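Local coordinates for regulatory protein MarR (Planctomyces limnophilus, PDB 3U2R), which probably binds DNA as a transcription factor of the MarR family, through a winged helix-turn-helix domain in each subunit, at residues Y49-L52 / R53-S57; E61-A64 / T65-A69; R30-A33 / I34-I38. All coordinates share one frame; numbering follows the deposited sequence.

In the fold
Along the chain the order is contact 3, contact 1, contact 2. Contact 3 (30-38) lies on helix 18-40, contact 1 (49-57) on the next helix, 46-58, and contact 2 (61-69) where strand 63-64 runs into helix 65-71. The centres of contacts 1 and 2 are about 10 Å apart; Leu55 packs on the side chains of Met63 and Ile68, and Leu54 on Met63, within the winged helix-turn-helix fold. Contact 3 stands about 18 Å from contact 1 and 26 Å from contact 2, centre to centre. Contacts 1 and 3 both reach the second subunit. Helix 46-58 thus touches both contact 2 and that subunit, consistent with a link between the probable DNA-binding domain and the subunit interface.

Contact 1 of 3, residues Y49-L52 / R53-S57; sequences YNTL and RLLRS
Tyr49 offers one face of its ring to the aliphatic part of Arg53, one turn further along helix 46-58 of the winged helix-turn-helix fold. Arg53 CG stands over that face, 4.0 Å from the centroid of the Tyr49 ring and displaced toward the rim, in a CH-pi contact. The guanidinium does not stack on the ring; its plane is turned 77° from it, and the phenol approaches at its edge. There Arg53 NH1 gives Tyr49 OH a weak hydrogen bond of 3.4 Å. Tyr49 brings its ring to this side of the helix by setting CG anti to its backbone N (chi1 174°), while Arg53 folds back through bends at chi2 and chi3. The charge of Arg53 finds a firmer partner across the dimer, where NH2 forms a salt bridge with Glu19 of the second subunit. That subunit also binds Asn50, whose ND2 donates to the carbonyl of its Leu16.

Away from this polar edge, Thr51 CG2 and Leu55 CD1 form an apolar pair at 4.3 Å, and Leu55 CG rests on the carbonyl oxygen of Thr51, 3.4 Å from Thr51 O. Leu52 and Leu55 turn inward to Leu108 of strand 103-108, and Tyr49 and Leu52 to Leu116 of helix 110-148, so the helix packs on both the sheet and the long C-terminal helix.

Beneath the side chains runs the regular i to i+4 bonding of an alpha helix. Arg53 N meets Tyr49 O at 2.8 Å, so this one pair of residues is joined by backbone, by ring face and by phenol. Arg56 N is bound to Leu52 O at 3.0 Å. Further on, the hydroxyl of Ser57 turns back on the helix and donates from OG to Leu54 O at 2.6 Å.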
ATOM      1  N   TYR A  49     -13.057  26.224  -3.539  1.00 46.97           N
ATOM      2  CA  TYR A  49     -11.595  26.214  -3.411  1.00 44.35           C
ATOM      3  C   TYR A  49     -10.962  26.327  -4.808  1.00 45.91           C
ATOM      4  O   TYR A  49     -10.001  27.084  -4.996  1.00 42.27           O
ATOM      5  CB  TYR A  49     -11.163  24.917  -2.688  1.00 46.25           C
ATOM      6  CG  TYR A  49      -9.656  24.718  -2.610  1.00 45.87           C
ATOM      7  CD1 TYR A  49      -8.900  25.373  -1.657  1.00 48.20           C
ATOM      8  CD2 TYR A  49      -9.002  23.870  -3.483  1.00 46.59           C
ATOM      9  CE1 TYR A  49      -7.513  25.256  -1.622  1.00 49.37           C
ATOM     10  CE2 TYR A  49      -7.620  23.688  -3.416  1.00 48.93           C
ATOM     11  CZ  TYR A  49      -6.882  24.361  -2.452  1.00 56.69           C
ATOM     12  OH  TYR A  49      -5.516  24.257  -2.349  1.00 67.41           O
ATOM     13  N   ASN A  50     -11.514  25.548  -5.787  1.00 43.63           N
ATOM     14  CA  ASN A  50     -11.045  25.507  -7.174  1.00 42.96           C
ATOM     15  C   ASN A  50     -11.218  26.885  -7.845  1.00 43.55           C
ATOM     16  O   ASN A  50     -10.305  27.355  -8.482  1.00 42.20           O
ATOM     17  CB  ASN A  50     -11.763  24.439  -7.956  1.00 46.70           C
ATOM     18  CG  ASN A  50     -11.337  23.045  -7.600  1.00 54.33           C
ATOM     19  OD1 ASN A  50     -10.330  22.813  -6.947  1.00 50.47           O
ATOM     20  ND2 ASN A  50     -11.998  22.093  -8.170  1.00 46.60           N
ATOM     21  N   THR A  51     -12.286  27.590  -7.548  1.00 42.09           N
ATOM     22  CA  THR A  51     -12.476  28.985  -8.014  1.00 40.40           C
ATOM     23  C   THR A  51     -11.435  29.909  -7.377  1.00 46.36           C
ATOM     24  O   THR A  51     -10.741  30.660  -8.067  1.00 46.71           O
ATOM     25  CB  THR A  51     -13.894  29.436  -7.684  1.00 49.79           C
ATOM     26  OG1 THR A  51     -14.828  28.534  -8.291  1.00 43.32           O
ATOM     27  CG2 THR A  51     -14.170  30.825  -8.139  1.00 47.35           C
ATOM     28  N   LEU A  52     -11.272  29.838  -6.061  1.00 43.45           N
ATOM     29  CA  LEU A  52     -10.288  30.695  -5.442  1.00 41.89           C
ATOM     30  C   LEU A  52      -8.887  30.423  -5.991  1.00 45.53           C
ATOM     31  O   LEU A  52      -8.190  31.372  -6.264  1.00 45.51           O
ATOM     32  CB  LEU A  52     -10.305  30.526  -3.917  1.00 41.25           C
ATOM     33  CG  LEU A  52     -11.603  30.968  -3.172  1.00 44.54           C
ATOM     34  CD1 LEU A  52     -11.591  30.531  -1.698  1.00 45.35           C
ATOM     35  CD2 LEU A  52     -11.786  32.508  -3.178  1.00 38.83           C
ATOM     36  N   ARG A  53      -8.485  29.157  -6.194  1.00 47.37           N
ATOM     37  CA  ARG A  53      -7.151  28.813  -6.738  1.00 50.16           C
ATOM     38  C   ARG A  53      -6.971  29.338  -8.149  1.00 56.25           C
ATOM     39  O   ARG A  53      -5.880  29.746  -8.532  1.00 57.94           O
ATOM     40  CB  ARG A  53      -6.948  27.289  -6.761  1.00 49.40           C
ATOM     41  CG  ARG A  53      -6.555  26.650  -5.438  1.00 63.58           C
ATOM     42  CD  ARG A  53      -5.055  26.566  -5.292  1.00 82.46           C
ATOM     43  NE  ARG A  53      -4.382  25.873  -6.403  1.00100.99           N
ATOM     44  CZ  ARG A  53      -4.276  24.552  -6.561  1.00119.66           C
ATOM     45  NH1 ARG A  53      -4.811  23.722  -5.676  1.00108.98           N
ATOM     46  NH2 ARG A  53      -3.635  24.054  -7.610  1.00110.45           N
ATOM     47  N   LEU A  54      -8.024  29.231  -8.942  1.00 52.89           N
ATOM     48  CA  LEU A  54      -8.023  29.730 -10.324  1.00 55.19           C
ATOM     49  C   LEU A  54      -7.863  31.266 -10.289  1.00 56.00           C
ATOM     50  O   LEU A  54      -7.065  31.817 -11.046  1.00 56.52           O
ATOM     51  CB  LEU A  54      -9.347  29.314 -10.997  1.00 55.97           C
ATOM     52  CG  LEU A  54      -9.629  29.734 -12.421  1.00 64.67           C
ATOM     53  CD1 LEU A  54      -8.612  29.120 -13.401  1.00 66.20           C
ATOM     54  CD2 LEU A  54     -10.998  29.266 -12.835  1.00 67.25           C
ATOM     55  N   LEU A  55      -8.541  31.952  -9.347  1.00 48.58           N
ATOM     56  CA  LEU A  55      -8.391  33.397  -9.304  1.00 48.53           C
ATOM     57  C   LEU A  55      -7.012  33.821  -8.796  1.00 50.83           C
ATOM     58  O   LEU A  55      -6.546  34.897  -9.168  1.00 49.96           O
ATOM     59  CB  LEU A  55      -9.524  34.087  -8.513  1.00 47.48           C
ATOM     60  CG  LEU A  55     -10.908  33.873  -9.110  1.00 48.54           C
ATOM     61  CD1 LEU A  55     -11.965  34.542  -8.275  1.00 48.11           C
ATOM     62  CD2 LEU A  55     -10.975  34.345 -10.527  1.00 45.70           C
ATOM     63  N   ARG A  56      -6.361  33.007  -7.989  1.00 49.62           N
ATOM     64  CA  ARG A  56      -4.989  33.286  -7.532  1.00 52.06           C
ATOM     65  C   ARG A  56      -4.010  33.270  -8.694  1.00 57.61           C
ATOM     66  O   ARG A  56      -3.112  34.101  -8.713  1.00 57.71           O
ATOM     67  CB  ARG A  56      -4.517  32.286  -6.447  1.00 53.90           C
ATOM     68  CG  ARG A  56      -3.067  32.600  -5.945  1.00 63.56           C
ATOM     69  CD  ARG A  56      -2.680  32.002  -4.596  1.00 57.30           C
ATOM     70  NE  ARG A  56      -2.868  30.544  -4.476  1.00 69.57           N
ATOM     71  CZ  ARG A  56      -2.651  29.837  -3.350  1.00 91.44           C
ATOM     72  NH1 ARG A  56      -2.884  28.529  -3.320  1.00 66.47           N
ATOM     73  NH2 ARG A  56      -2.215  30.442  -2.241  1.00 75.50           N
ATOM     74  N   SER A  57      -4.214  32.371  -9.693  1.00 55.98           N
ATOM     75  CA  SER A  57      -3.306  32.248 -10.842  1.00 59.05           C
ATOM     76  C   SER A  57      -3.277  33.484 -11.725  1.00 64.90           C
ATOM     77  O   SER A  57      -2.328  33.630 -12.484  1.00 70.75           O
ATOM     78  CB  SER A  57      -3.653  31.026 -11.695  1.00 63.49           C
ATOM     79  OG  SER A  57      -4.884  31.172 -12.394  1.00 71.79           O
TER

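Contact 2 of 3, residues E61-A64 / T65-A69; sequences EGMA and TLQIA
Selenomethionine Met63 spreads its chain over Gln67 and Ile68, where the short strand 63-64 of the winged helix-turn-helix fold enters helix 65-71. Met63 CG lies 3.8 Å from Ile68 CG1, and the two side chains run slantwise past each other. Extended through chi1 and chi2, the Met63 chain brings SE to 3.9 Å from the same Ile68 CG1. Leu54, Leu55 and Val58 of helix 46-58 also pack on Met63, and Ile68 touches Val106 and Ile79, so this is where strand and helix share the hydrophobic core of the domain.

Gln67 adds a second contact with Met63, crossing it at about a right angle. Gln67 CB and CG pass across Met63 CG, and Gln67 CG also meets Met63 SE at 4.0 Å. Gln67 OE1 comes to 3.5 Å from Met63 CG, a van der Waals approach to a methylene.

The hydrogen bonding marks the first turn of the helix. Ala64 occupies the N-cap position, and its carbonyl accepts the first i to i+4 bond. Thr65 ties the same junction to the sheet, its backbone and its OG1 both bonding to Val104 of strand 103-108. In the bond made by Ala64, Ile68 N donates to Ala64 O at 3.0 Å, lying nearly in line with the C=O bond at a C=O...N angle of 163°.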
ATOM      1  N   GLU A  61      -5.335  40.435 -11.373  1.00 58.27           N
ATOM      2  CA  GLU A  61      -6.374  40.580 -12.381  1.00 58.38           C
ATOM      3  C   GLU A  61      -7.553  39.690 -12.052  1.00 60.65           C
ATOM      4  O   GLU A  61      -7.401  38.700 -11.349  1.00 59.28           O
ATOM      5  CB  GLU A  61      -5.856  40.229 -13.760  1.00 61.37           C
ATOM      6  CG  GLU A  61      -4.808  41.187 -14.289  1.00 69.48           C
ATOM      7  CD  GLU A  61      -4.042  40.584 -15.453  1.00100.07           C
ATOM      8  OE1 GLU A  61      -3.957  41.263 -16.500  1.00 90.84           O
ATOM      9  OE2 GLU A  61      -3.575  39.423 -15.342  1.00 99.12           O
ATOM     10  N   GLY A  62      -8.712  40.059 -12.557  1.00 59.61           N
ATOM     11  CA  GLY A  62      -9.940  39.299 -12.398  1.00 58.60           C
ATOM     12  C   GLY A  62     -10.149  38.409 -13.600  1.00 63.72           C
ATOM     13  O   GLY A  62      -9.392  38.476 -14.566  1.00 67.33           O
HETATM   14  N   MSE A  63     -11.162  37.563 -13.532  1.00 56.37           N
HETATM   15  CA  MSE A  63     -11.563  36.677 -14.613  1.00 54.54           C
HETATM   16  C   MSE A  63     -13.085  36.778 -14.773  1.00 54.30           C
HETATM   17  O   MSE A  63     -13.819  36.819 -13.771  1.00 48.52           O
HETATM   18  CB  MSE A  63     -11.122  35.250 -14.276  1.00 54.92           C
HETATM   19  CG  MSE A  63     -11.360  34.289 -15.392  1.00 62.05           C
HETATM   20 SE   MSE A  63     -10.621  32.494 -15.041  0.90 64.61          SE
HETATM   21  CE  MSE A  63      -8.591  32.851 -15.044  1.00 61.82           C
ATOM     22  N   ALA A  64     -13.554  36.804 -16.035  1.00 55.02           N
ATOM     23  CA  ALA A  64     -14.976  36.807 -16.384  1.00 55.50           C
ATOM     24  C   ALA A  64     -15.626  35.590 -15.846  1.00 57.83           C
ATOM     25  O   ALA A  64     -15.044  34.498 -15.958  1.00 58.56           O
ATOM     26  CB  ALA A  64     -15.163  36.836 -17.894  1.00 59.08           C
ATOM     27  N   THR A  65     -16.839  35.751 -15.294  1.00 52.73           N
ATOM     28  CA  THR A  65     -17.626  34.645 -14.724  1.00 54.35           C
ATOM     29  C   THR A  65     -17.743  33.467 -15.740  1.00 61.51           C
ATOM     30  O   THR A  65     -17.559  32.317 -15.361  1.00 61.09           O
ATOM     31  CB  THR A  65     -19.005  35.197 -14.295  1.00 64.57           C
ATOM     32  OG1 THR A  65     -18.797  36.242 -13.334  1.00 64.34           O
ATOM     33  CG2 THR A  65     -19.931  34.126 -13.719  1.00 67.10           C
ATOM     34  N   LEU A  66     -18.014  33.758 -17.014  1.00 62.46           N
ATOM     35  CA  LEU A  66     -18.100  32.718 -18.045  1.00 66.12           C
ATOM     36  C   LEU A  66     -16.779  31.969 -18.242  1.00 68.12           C
ATOM     37  O   LEU A  66     -16.815  30.748 -18.469  1.00 66.96           O
ATOM     38  CB  LEU A  66     -18.517  33.320 -19.387  1.00 70.79           C
ATOM     39  CG  LEU A  66     -19.991  33.732 -19.523  1.00 79.80           C
ATOM     40  CD1 LEU A  66     -20.250  34.278 -20.887  1.00 82.43           C
ATOM     41  CD2 LEU A  66     -20.941  32.526 -19.247  1.00 82.25           C
ATOM     42  N   GLN A  67     -15.620  32.695 -18.198  1.00 63.07           N
ATOM     43  CA  GLN A  67     -14.303  32.065 -18.363  1.00 63.58           C
ATOM     44  C   GLN A  67     -13.966  31.201 -17.134  1.00 64.67           C
ATOM     45  O   GLN A  67     -13.322  30.162 -17.279  1.00 64.58           O
ATOM     46  CB  GLN A  67     -13.200  33.095 -18.641  1.00 65.34           C
ATOM     47  CG  GLN A  67     -11.803  32.454 -18.842  1.00 94.94           C
ATOM     48  CD  GLN A  67     -10.726  33.397 -19.381  1.00123.28           C
ATOM     49  OE1 GLN A  67     -10.159  34.235 -18.656  1.00113.08           O
ATOM     50  NE2 GLN A  67     -10.362  33.240 -20.655  1.00121.78           N
ATOM     51  N   ILE A  68     -14.416  31.610 -15.925  1.00 59.13           N
ATOM     52  CA  ILE A  68     -14.241  30.798 -14.709  1.00 54.27           C
ATOM     53  C   ILE A  68     -14.956  29.466 -14.942  1.00 59.74           C
ATOM     54  O   ILE A  68     -14.361  28.416 -14.762  1.00 55.34           O
ATOM     55  CB  ILE A  68     -14.799  31.504 -13.445  1.00 54.63           C
ATOM     56  CG1 ILE A  68     -13.945  32.757 -13.036  1.00 52.54           C
ATOM     57  CG2 ILE A  68     -14.964  30.501 -12.277  1.00 55.24           C
ATOM     58  CD1 ILE A  68     -14.524  33.552 -11.954  1.00 56.66           C
ATOM     59  N   ALA A  69     -16.239  29.529 -15.339  1.00 60.01           N
ATOM     60  CA  ALA A  69     -17.039  28.336 -15.576  1.00 63.38           C
ATOM     61  C   ALA A  69     -16.382  27.457 -16.660  1.00 72.81           C
ATOM     62  O   ALA A  69     -16.181  26.282 -16.443  1.00 71.19           O
ATOM     63  CB  ALA A  69     -18.441  28.734 -16.001  1.00 66.72           C
TER

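Contact 3 of 3, residues R30-A33 / I34-I38; sequences RMKA and IEEEI
Ile34 folds its longer branch back over the preceding turn of helix 18-40 and meets the bent chain of Arg30. Its CG1 lies beside its own backbone N (chi1 -72°), which brings Ile34 CD1 within 3.6 Å of Arg30 O and leaves it 4.2 Å from Arg30 CD. The arginine, bent at chi2 and chi3, reaches past this methyl with its methylenes and directs NE to a salt bridge with Asp137 of helix 110-148.

The enclosed side is formed by selenomethionine Met31 and Glu35, whose polar groups find partners in another helix and another subunit. Glu35 CG lies 3.5 Å from Met31 O, and the backbone below is joined by Glu35 N to Met31 O at 3.2 Å. The buried carboxylate of Glu35 is gripped from two sources, since OE2 accepts from Gln130 NE2 and also bonds Thr17 OG1 of the second subunit. Gln130 NE2 reaches Met31 O as well, so one amide links both residues.

The outer side is looser. Lys32 and Glu36 are one turn apart and oppositely charged, yet Lys32 NZ stays 4.1 Å from Glu36 OE2, too far for a salt bridge. Any attraction between them is probably modest, and Lys32 NZ also has a long, weak ion pair with Asp14 of the second subunit. Their backbones meet more closely, Glu36 N to Lys32 O at 3.0 Å. Glu36, Ala33 and Glu37 are exposed, the last two joined through Glu37 N and Ala33 O.

Helix 18-40 thus lies with Ile34, Glu35 and Ile38 against helix 110-148 of its own chain, while Met31 and Glu35 pack on Ala20 of the second subunit.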
ATOM      1  N   ARG A  30     -14.148   8.160  -2.231  1.00 36.88           N
ATOM      2  CA  ARG A  30     -13.278   8.296  -1.072  1.00 38.94           C
ATOM      3  C   ARG A  30     -12.608   9.650  -1.068  1.00 40.77           C
ATOM      4  O   ARG A  30     -12.556  10.322  -0.038  1.00 40.86           O
ATOM      5  CB  ARG A  30     -12.236   7.168  -1.068  1.00 35.46           C
ATOM      6  CG  ARG A  30     -11.250   7.191   0.092  1.00 39.06           C
ATOM      7  CD  ARG A  30     -11.814   6.862   1.434  1.00 36.18           C
ATOM      8  NE  ARG A  30     -12.124   5.440   1.503  1.00 50.17           N
ATOM      9  CZ  ARG A  30     -12.883   4.875   2.434  1.00 51.69           C
ATOM     10  NH1 ARG A  30     -13.466   5.612   3.358  1.00 41.54           N
ATOM     11  NH2 ARG A  30     -13.086   3.564   2.428  1.00 49.19           N
HETATM   12  N   MSE A  31     -12.088  10.038  -2.197  1.00 36.48           N
HETATM   13  CA  MSE A  31     -11.442  11.352  -2.335  1.00 36.60           C
HETATM   14  C   MSE A  31     -12.387  12.478  -2.087  1.00 41.44           C
HETATM   15  O   MSE A  31     -12.022  13.448  -1.436  1.00 41.19           O
HETATM   16  CB  MSE A  31     -10.829  11.538  -3.715  1.00 36.75           C
HETATM   17  CG  MSE A  31      -9.608  10.691  -3.900  1.00 41.43           C
HETATM   18 SE   MSE A  31      -8.657  11.061  -5.599  0.90 47.82          SE
HETATM   19  CE  MSE A  31      -9.949  10.886  -6.624  1.00 38.24           C
ATOM     20  N   LYS A  32     -13.579  12.375  -2.644  1.00 40.47           N
ATOM     21  CA  LYS A  32     -14.628  13.403  -2.487  1.00 42.16           C
ATOM     22  C   LYS A  32     -15.041  13.562  -1.036  1.00 45.17           C
ATOM     23  O   LYS A  32     -15.241  14.689  -0.551  1.00 43.93           O
ATOM     24  CB  LYS A  32     -15.878  12.992  -3.305  1.00 45.61           C
ATOM     25  CG  LYS A  32     -17.016  14.005  -3.286  1.00 45.63           C
ATOM     26  CD  LYS A  32     -16.805  15.050  -4.327  1.00 59.02           C
ATOM     27  CE  LYS A  32     -17.716  16.239  -4.147  1.00 71.04           C
ATOM     28  NZ  LYS A  32     -19.125  15.807  -3.997  1.00 64.66           N
ATOM     29  N   ALA A  33     -15.222  12.425  -0.332  1.00 40.09           N
ATOM     30  CA  ALA A  33     -15.645  12.540   1.067  1.00 39.20           C
ATOM     31  C   ALA A  33     -14.564  13.229   1.972  1.00 45.61           C
ATOM     32  O   ALA A  33     -14.905  14.007   2.862  1.00 47.19           O
ATOM     33  CB  ALA A  33     -15.960  11.176   1.606  1.00 38.35           C
ATOM     34  N   ILE A  34     -13.290  12.973   1.716  1.00 40.94           N
ATOM     35  CA  ILE A  34     -12.196  13.501   2.551  1.00 41.57           C
ATOM     36  C   ILE A  34     -12.093  15.004   2.321  1.00 44.02           C
ATOM     37  O   ILE A  34     -11.892  15.744   3.265  1.00 42.62           O
ATOM     38  CB  ILE A  34     -10.855  12.750   2.261  1.00 42.71           C
ATOM     39  CG1 ILE A  34     -10.948  11.316   2.849  1.00 42.43           C
ATOM     40  CG2 ILE A  34      -9.603  13.520   2.819  1.00 42.48           C
ATOM     41  CD1 ILE A  34      -9.893  10.444   2.338  1.00 41.24           C
ATOM     42  N   GLU A  35     -12.223  15.449   1.079  1.00 40.22           N
ATOM     43  CA  GLU A  35     -12.231  16.895   0.752  1.00 40.73           C
ATOM     44  C   GLU A  35     -13.428  17.603   1.339  1.00 46.42           C
ATOM     45  O   GLU A  35     -13.318  18.705   1.895  1.00 48.30           O
ATOM     46  CB  GLU A  35     -12.268  17.069  -0.761  1.00 41.38           C
ATOM     47  CG  GLU A  35     -10.949  16.727  -1.372  1.00 54.03           C
ATOM     48  CD  GLU A  35     -10.813  16.836  -2.870  1.00 51.03           C
ATOM     49  OE1 GLU A  35     -11.747  17.366  -3.509  1.00 63.69           O
ATOM     50  OE2 GLU A  35      -9.655  16.689  -3.331  1.00 51.52           O
ATOM     51  N   GLU A  36     -14.590  16.984   1.222  1.00 47.52           N
ATOM     52  CA  GLU A  36     -15.810  17.599   1.769  1.00 48.31           C
ATOM     53  C   GLU A  36     -15.613  17.810   3.275  1.00 53.36           C
ATOM     54  O   GLU A  36     -15.790  18.921   3.755  1.00 52.78           O
ATOM     55  CB  GLU A  36     -17.044  16.724   1.463  1.00 51.59           C
ATOM     56  CG  GLU A  36     -18.384  17.422   1.373  1.00 73.09           C
ATOM     57  CD  GLU A  36     -19.459  16.804   0.467  1.00103.06           C
ATOM     58  OE1 GLU A  36     -20.477  17.493   0.223  1.00 95.41           O
ATOM     59  OE2 GLU A  36     -19.330  15.622   0.065  1.00102.80           O
ATOM     60  N   GLU A  37     -15.059  16.822   3.981  1.00 49.79           N
ATOM     61  CA  GLU A  37     -14.872  17.001   5.416  1.00 50.57           C
ATOM     62  C   GLU A  37     -13.882  18.110   5.760  1.00 57.59           C
ATOM     63  O   GLU A  37     -14.110  18.824   6.725  1.00 60.53           O
ATOM     64  CB  GLU A  37     -14.456  15.711   6.060  1.00 53.22           C
ATOM     65  CG  GLU A  37     -14.632  15.708   7.572  1.00 74.70           C
ATOM     66  CD  GLU A  37     -13.326  15.607   8.334  1.00108.04           C
ATOM     67  OE1 GLU A  37     -13.182  14.658   9.141  1.00126.13           O
ATOM     68  OE2 GLU A  37     -12.425  16.442   8.077  1.00 85.82           O
ATOM     69  N   ILE A  38     -12.817  18.291   5.000  1.00 52.79           N
ATOM     70  CA  ILE A  38     -11.882  19.349   5.345  1.00 52.68           C
ATOM     71  C   ILE A  38     -12.448  20.683   4.875  1.00 52.86           C
ATOM     72  O   ILE A  38     -12.327  21.643   5.599  1.00 52.66           O
ATOM     73  CB  ILE A  38     -10.395  19.133   4.858  1.00 55.84           C
ATOM     74  CG1 ILE A  38      -9.447  20.285   5.375  1.00 57.25           C
ATOM     75  CG2 ILE A  38     -10.278  19.071   3.356  1.00 57.16           C
ATOM     76  CD1 ILE A  38      -9.280  20.357   6.983  1.00 67.31           C
TER